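Local coordinates for tryptophan decarboxylase 1 (Oryza sativa subsp. japonica, PDB 6KHP), which catalyses the pyridoxal-phosphate-dependent decarboxylation of L-tryptophan to tryptamine, and of 5-hydroxy-L-tryptophan to serotonin, and works as a homodimer, at the interface of chains A and B. Residues are numbered along the deposited sequence; one frame, centred on the assembly and turned at random. Chains: chain A/B, Tryptophan decarboxylase 1.

Contact 1: the interface of chains A and B. Residues chain A 40, 44, 84, 92-93; chain B 118, 122, 124, 132, 387.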
# COMPACT_ATOMS: atom_id res chain seq x y z
N PHE A 40 2.12 -2.70 -20.33
CA PHE A 40 2.94 -1.70 -19.66
C PHE A 40 4.14 -1.32 -20.50
O PHE A 40 4.46 -0.13 -20.66
CB PHE A 40 3.41 -2.21 -18.30
CG PHE A 40 4.46 -1.34 -17.67
CD1 PHE A 40 4.09 -0.24 -16.90
CD2 PHE A 40 5.81 -1.60 -17.88
CE1 PHE A 40 5.06 0.58 -16.34
CE2 PHE A 40 6.79 -0.78 -17.32
CZ PHE A 40 6.42 0.31 -16.55
N TYR A 44 5.02 2.20 -21.86
CA TYR A 44 6.22 2.81 -21.34
C TYR A 44 7.05 3.40 -22.46
O TYR A 44 7.46 4.56 -22.40
CB TYR A 44 7.03 1.80 -20.53
CG TYR A 44 8.35 2.36 -20.02
CD1 TYR A 44 8.38 3.25 -18.95
CD2 TYR A 44 9.56 2.00 -20.61
CE1 TYR A 44 9.57 3.77 -18.48
CE2 TYR A 44 10.77 2.51 -20.14
CZ TYR A 44 10.77 3.39 -19.08
OH TYR A 44 11.96 3.90 -18.62
N LEU A 84 3.58 -0.54 -9.57
CA LEU A 84 4.67 -0.31 -10.51
C LEU A 84 4.54 1.06 -11.18
O LEU A 84 5.49 1.85 -11.19
CB LEU A 84 4.70 -1.43 -11.56
CG LEU A 84 5.57 -1.19 -12.79
CD1 LEU A 84 7.02 -1.02 -12.38
CD2 LEU A 84 5.44 -2.35 -13.76
N MET A 92 12.22 6.38 -11.20
CA MET A 92 13.23 5.82 -12.07
C MET A 92 14.02 6.90 -12.78
O MET A 92 13.49 7.96 -13.13
CB MET A 92 12.59 4.92 -13.13
CG MET A 92 12.15 3.57 -12.65
SD MET A 92 11.12 2.86 -13.96
CE MET A 92 12.18 3.06 -15.40
N THR A 93 15.29 6.59 -13.02
CA THR A 93 16.07 7.23 -14.07
C THR A 93 15.86 6.45 -15.36
O THR A 93 16.14 5.25 -15.42
CB THR A 93 17.55 7.27 -13.69
OG1 THR A 93 17.70 8.03 -12.48
CG2 THR A 93 18.37 7.88 -14.80
N ILE B 118 9.60 -6.93 -17.34
CA ILE B 118 9.52 -5.47 -17.24
C ILE B 118 10.90 -4.88 -16.96
O ILE B 118 11.27 -3.83 -17.52
CB ILE B 118 8.48 -5.08 -16.16
CG1 ILE B 118 7.06 -5.38 -16.68
CG2 ILE B 118 8.61 -3.62 -15.78
CD1 ILE B 118 6.05 -5.64 -15.57
N MET B 122 12.74 -1.97 -19.35
CA MET B 122 13.25 -0.72 -18.81
C MET B 122 14.77 -0.68 -18.90
O MET B 122 15.34 0.36 -19.23
CB MET B 122 12.78 -0.53 -17.37
CG MET B 122 11.25 -0.51 -17.29
SD MET B 122 10.61 -0.05 -15.66
CE MET B 122 11.58 -1.11 -14.59
N THR B 124 17.47 -0.65 -16.95
CA THR B 124 18.27 0.32 -16.22
C THR B 124 19.46 -0.37 -15.57
O THR B 124 19.43 -1.58 -15.29
CB THR B 124 17.43 1.02 -15.14
OG1 THR B 124 16.95 0.06 -14.20
CG2 THR B 124 16.24 1.75 -15.78
N SER B 132 19.37 5.14 -10.78
CA SER B 132 17.93 4.87 -10.76
C SER B 132 17.42 4.70 -9.33
O SER B 132 17.46 3.59 -8.78
CB SER B 132 17.58 3.63 -11.59
OG SER B 132 16.27 3.75 -12.11
N LEU B 387 12.95 -6.04 -8.84
CA LEU B 387 11.55 -5.85 -9.22
C LEU B 387 10.76 -7.15 -9.17
O LEU B 387 9.61 -7.17 -8.73
CB LEU B 387 11.48 -5.21 -10.61
CG LEU B 387 10.07 -4.95 -11.10
CD1 LEU B 387 9.38 -3.97 -10.16
CD2 LEU B 387 10.07 -4.43 -12.53
O HOH W 1 14.63 3.11 -18.68
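A:Met92 and B:Met122 meet through their thioethers, the two side chains crossing at about a right angle with SD of A:Met92 3.4 Å from SD of B:Met122. Each side chain is bent at its last torsion; for A:Met92 this turn (chi3 51°) swings the methyl CE back over the partner, 3.5 Å from B:Met122 SD. Such pliable, polarisable groups suit the seam of a homodimer, and this pair forms the core of the tight part. Beside it, the branch methyl CG2 of B:Ile118 touches CE2 on the ring of A:Phe40 at 3.7 Å. B:Ile118 also reaches A:Leu84 tip to tip, CD1 to CD2. A:Leu84 in turn lays CD2 over the centre of one face of the A:Phe40 ring, and CB of A:Tyr44 packs toward the rim of the other, which should keep the ring from turning freely. The looser side is bridged by water: CG of B:Met122 lies over the rim of the A:Tyr44 ring, and OH of that tyrosine, 2.8 Å from water 1, reaches the carbonyl O of B:Met122 through it. Across the methionines from A:Phe40, the backbone N of A:Thr93 donates to the hydroxyl OG of B:Ser132 at 3.1 Å, a direct polar contact at the margin. Within the fold, helices 27-47 and 77-88 of chain A, with the loop after the 3-10 helix 89-91, pack against the C-terminal half of helix 110-122, and that loop also meets B:Ser132 just before helix 133-149.

Contact 2: the interface of chains A and B. Residues chain A 24, 29-30, 33, 77; chain B 110-111, 396.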
# COMPACT_ATOMS: atom_id res chain seq x y z
N PRO A 24 1.52 -21.40 -9.03
CA PRO A 24 2.17 -20.15 -9.45
C PRO A 24 2.34 -20.03 -10.95
O PRO A 24 2.49 -18.90 -11.45
CB PRO A 24 3.54 -20.20 -8.73
CG PRO A 24 3.80 -21.64 -8.54
CD PRO A 24 2.44 -22.28 -8.29
N ASP A 29 -2.97 -17.29 -15.22
CA ASP A 29 -2.11 -16.22 -14.70
C ASP A 29 -0.91 -15.97 -15.60
O ASP A 29 -0.56 -14.81 -15.86
CB ASP A 29 -1.63 -16.57 -13.29
CG ASP A 29 -2.75 -16.58 -12.28
OD1 ASP A 29 -3.91 -16.28 -12.66
OD2 ASP A 29 -2.47 -16.90 -11.10
N VAL A 30 -0.24 -17.03 -16.07
CA VAL A 30 0.93 -16.83 -16.92
C VAL A 30 0.56 -15.96 -18.11
O VAL A 30 1.25 -14.99 -18.43
CB VAL A 30 1.51 -18.18 -17.37
CG1 VAL A 30 2.47 -17.98 -18.50
CG2 VAL A 30 2.20 -18.90 -16.21
N TYR A 33 -0.82 -12.16 -16.65
CA TYR A 33 0.25 -11.34 -16.09
C TYR A 33 1.18 -10.85 -17.20
O TYR A 33 1.51 -9.66 -17.27
CB TYR A 33 1.08 -12.10 -15.06
CG TYR A 33 0.44 -12.49 -13.74
CD1 TYR A 33 -0.94 -12.62 -13.60
CD2 TYR A 33 1.24 -12.76 -12.64
CE1 TYR A 33 -1.50 -13.02 -12.38
CE2 TYR A 33 0.70 -13.17 -11.43
CZ TYR A 33 -0.67 -13.29 -11.30
OH TYR A 33 -1.20 -13.69 -10.09
N PHE A 77 -2.84 -9.17 -9.73
CA PHE A 77 -1.63 -8.65 -10.37
C PHE A 77 -1.83 -7.23 -10.88
O PHE A 77 -0.86 -6.46 -10.95
CB PHE A 77 -1.17 -9.57 -11.51
CG PHE A 77 0.21 -9.25 -12.02
CD1 PHE A 77 1.32 -9.40 -11.22
CD2 PHE A 77 0.40 -8.77 -13.31
CE1 PHE A 77 2.59 -9.10 -11.67
CE2 PHE A 77 1.68 -8.46 -13.78
CZ PHE A 77 2.76 -8.61 -12.96
N ALA B 110 4.45 -16.68 -12.28
CA ALA B 110 4.03 -15.71 -13.28
C ALA B 110 4.46 -14.30 -12.90
O ALA B 110 4.86 -13.51 -13.76
CB ALA B 110 2.52 -15.79 -13.47
N ALA B 111 4.36 -13.97 -11.61
CA ALA B 111 4.76 -12.64 -11.16
C ALA B 111 6.26 -12.41 -11.36
O ALA B 111 6.67 -11.31 -11.77
CB ALA B 111 4.37 -12.43 -9.69
N TYR B 396 1.61 -12.34 -4.16
CA TYR B 396 1.16 -13.57 -3.49
C TYR B 396 1.04 -13.44 -1.98
O TYR B 396 0.22 -14.14 -1.39
CB TYR B 396 2.10 -14.73 -3.83
CG TYR B 396 2.27 -14.95 -5.33
CD1 TYR B 396 1.15 -15.06 -6.16
CD2 TYR B 396 3.53 -15.04 -5.91
CE1 TYR B 396 1.29 -15.25 -7.53
CE2 TYR B 396 3.69 -15.24 -7.27
CZ TYR B 396 2.57 -15.34 -8.08
OH TYR B 396 2.72 -15.53 -9.43
O HOH W 2 0.96 -16.68 -10.82
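A:Tyr33 carries its ring away from its own carbonyl carbon and beside its backbone N (chi1 -68°), which turns the CD2 side of the ring to the start of helix 110-122 in chain B, and B:Tyr396 takes a similar turn (chi1 -55°). In this group II decarboxylase dimer the two side chains cross obliquely, with OH of B:Tyr396 3.7 Å from CE2 of A:Tyr33. The methyl CB of B:Ala110 lies over the rim of the A:Tyr33 ring at CD2, 3.4 Å from it, on the same face as CB of A:Asp29, while CA of B:Ala111 meets the edge in plane. CB of A:Phe77 sits over the centre of the opposite face, so the ring is sandwiched within chain A. The backbone N of B:Ala110 donates to the carbonyl O of A:Pro24 over 3.1 Å, tilted 33° from the carbonyl plane. One residue on, the backbone N of B:Ala111 donates to OH of B:Tyr396, which ties this hydroxyl to the first turn of the helix. Water 2 joins the same OH to O of A:Pro24. With an alanine at A:Tyr33, the methyl of B:Ala110 would probably lose the ring rim it rests on, and a gap would probably be left between A:Asp29 and A:Phe77.

Contact 3: the interface of chains A and B. Residues chain A 353-355, 374, 377-378; chain B 215-216, 219, 222.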
# COMPACT_ATOMS: atom_id res chain seq x y z
N LEU A 353 39.29 -22.49 -12.26
CA LEU A 353 37.86 -22.32 -11.95
C LEU A 353 37.07 -23.61 -11.83
O LEU A 353 35.95 -23.58 -11.32
CB LEU A 353 37.17 -21.46 -13.03
CG LEU A 353 37.78 -20.08 -13.25
CD1 LEU A 353 37.10 -19.38 -14.42
CD2 LEU A 353 37.69 -19.27 -11.96
N GLU A 354 37.61 -24.73 -12.31
CA GLU A 354 36.81 -25.94 -12.37
C GLU A 354 36.63 -26.54 -10.99
O GLU A 354 37.45 -26.36 -10.08
CB GLU A 354 37.45 -26.97 -13.31
CG GLU A 354 38.62 -27.73 -12.69
CD GLU A 354 39.48 -28.44 -13.71
OE1 GLU A 354 38.97 -28.79 -14.80
OE2 GLU A 354 40.67 -28.66 -13.42
N THR A 355 35.52 -27.26 -10.84
CA THR A 355 35.26 -28.13 -9.72
C THR A 355 34.75 -29.45 -10.28
O THR A 355 34.44 -29.56 -11.48
CB THR A 355 34.25 -27.51 -8.75
OG1 THR A 355 32.98 -27.37 -9.40
CG2 THR A 355 34.71 -26.14 -8.30
N LYS A 374 30.08 -23.78 -15.87
CA LYS A 374 30.46 -23.48 -14.49
C LYS A 374 31.97 -23.39 -14.33
O LYS A 374 32.46 -22.68 -13.45
CB LYS A 374 29.89 -24.54 -13.54
CG LYS A 374 30.45 -25.95 -13.73
CD LYS A 374 30.07 -26.81 -12.52
CE LYS A 374 30.71 -28.18 -12.57
NZ LYS A 374 32.13 -28.09 -12.13
N GLN A 377 33.46 -19.60 -14.97
CA GLN A 377 32.83 -18.48 -14.28
C GLN A 377 33.06 -18.66 -12.79
O GLN A 377 33.63 -19.67 -12.35
CB GLN A 377 31.33 -18.40 -14.61
CG GLN A 377 30.56 -19.63 -14.17
CD GLN A 377 29.06 -19.53 -14.41
OE1 GLN A 377 28.61 -18.93 -15.39
NE2 GLN A 377 28.28 -20.13 -13.52
N VAL A 378 32.61 -17.68 -12.01
CA VAL A 378 32.72 -17.77 -10.56
C VAL A 378 31.73 -18.79 -10.01
O VAL A 378 32.10 -19.66 -9.20
CB VAL A 378 32.52 -16.38 -9.91
CG1 VAL A 378 32.48 -16.51 -8.39
CG2 VAL A 378 33.64 -15.44 -10.32
N SER B 215 31.33 -27.42 -2.92
CA SER B 215 32.70 -27.27 -3.41
C SER B 215 32.96 -25.89 -3.99
O SER B 215 34.12 -25.48 -4.09
CB SER B 215 33.03 -28.34 -4.46
OG SER B 215 32.15 -28.24 -5.58
N THR B 216 31.92 -25.16 -4.39
CA THR B 216 32.14 -23.80 -4.89
C THR B 216 32.61 -22.87 -3.78
O THR B 216 33.18 -21.81 -4.08
CB THR B 216 30.87 -23.24 -5.54
OG1 THR B 216 31.21 -22.14 -6.39
CG2 THR B 216 29.87 -22.76 -4.48
N LYS B 219 36.38 -23.31 -3.74
CA LYS B 219 36.84 -22.57 -4.91
C LYS B 219 36.84 -21.07 -4.63
O LYS B 219 37.81 -20.36 -4.97
CB LYS B 219 35.98 -22.90 -6.13
CG LYS B 219 36.07 -21.90 -7.30
CD LYS B 219 35.13 -22.34 -8.44
CE LYS B 219 34.86 -21.23 -9.45
NZ LYS B 219 34.37 -21.77 -10.76
N ARG B 222 39.86 -20.12 -2.76
CA ARG B 222 41.05 -20.01 -3.60
C ARG B 222 41.01 -18.75 -4.45
O ARG B 222 42.04 -18.11 -4.65
CB ARG B 222 41.19 -21.26 -4.48
CG ARG B 222 41.47 -22.52 -3.69
CD ARG B 222 41.85 -23.67 -4.62
NE ARG B 222 40.74 -24.06 -5.49
CZ ARG B 222 39.71 -24.82 -5.10
NH1 ARG B 222 39.64 -25.26 -3.85
NH2 ARG B 222 38.75 -25.13 -5.97
O HOH W 3 33.30 -20.02 -6.44
O HOH W 4 31.32 -26.57 -7.69
O HOH W 5 38.67 -24.41 -8.71
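The methyl CG2 of A:Thr355 rests on the aliphatic stem of B:Lys219, 3.8 Å from its CD, the two side chains crossing at about a right angle. In this group II decarboxylase the apolar centre accompanies a lysine that passes from one subunit into the other. B:Lys219 leaves helix 215-223 with CG anti to the backbone N (chi1 163°) and stays extended, which carries the amine NZ to the backbone of chain A. NZ donates to the carbonyl O of A:Gln377 at 2.7 Å, nearly along the C=O axis, and to O of A:Leu353, in the carbonyl plane on a lone pair. These main-chain oxygens grip the amine and would, if it is charged, probably stabilise it. NZ of A:Lys374 donates to OG1 of A:Thr355 at 2.9 Å and to its carbonyl O, which should steady the threonine; toward O it comes from above the carbonyl plane. Around the rim, water 4 joins OG1 of A:Thr355 to OG of B:Ser215, and water 3 links O of A:Val378 with O and OG1 of B:Thr216. NH2 of B:Arg222 donates to water 5, in the guanidinium plane at its edge, while CA of B:Lys219 packs toward the rim of one face; water 5 also bonds O of A:Glu354.

Contacts 1 and 2 are neighbours, their C-alpha centres about 18 Å apart, and draw on the same elements: helices 27-47 and 77-88 of chain A against helices 110-122 and 386-420 of chain B. Helix 110-122 begins in contact 2 and ends in contact 1, meeting chain A at both ends. Contact 3 uses other elements, helices 215-223 and 346-353 and the loops around A:Thr355 and A:Gln377. It lies about 34 Å from contact 1 and 35 Å from contact 2, and about 11 Å from the catalytic A:Tyr359, so dimerisation may support the active site there. Two-fold symmetry repeats all three.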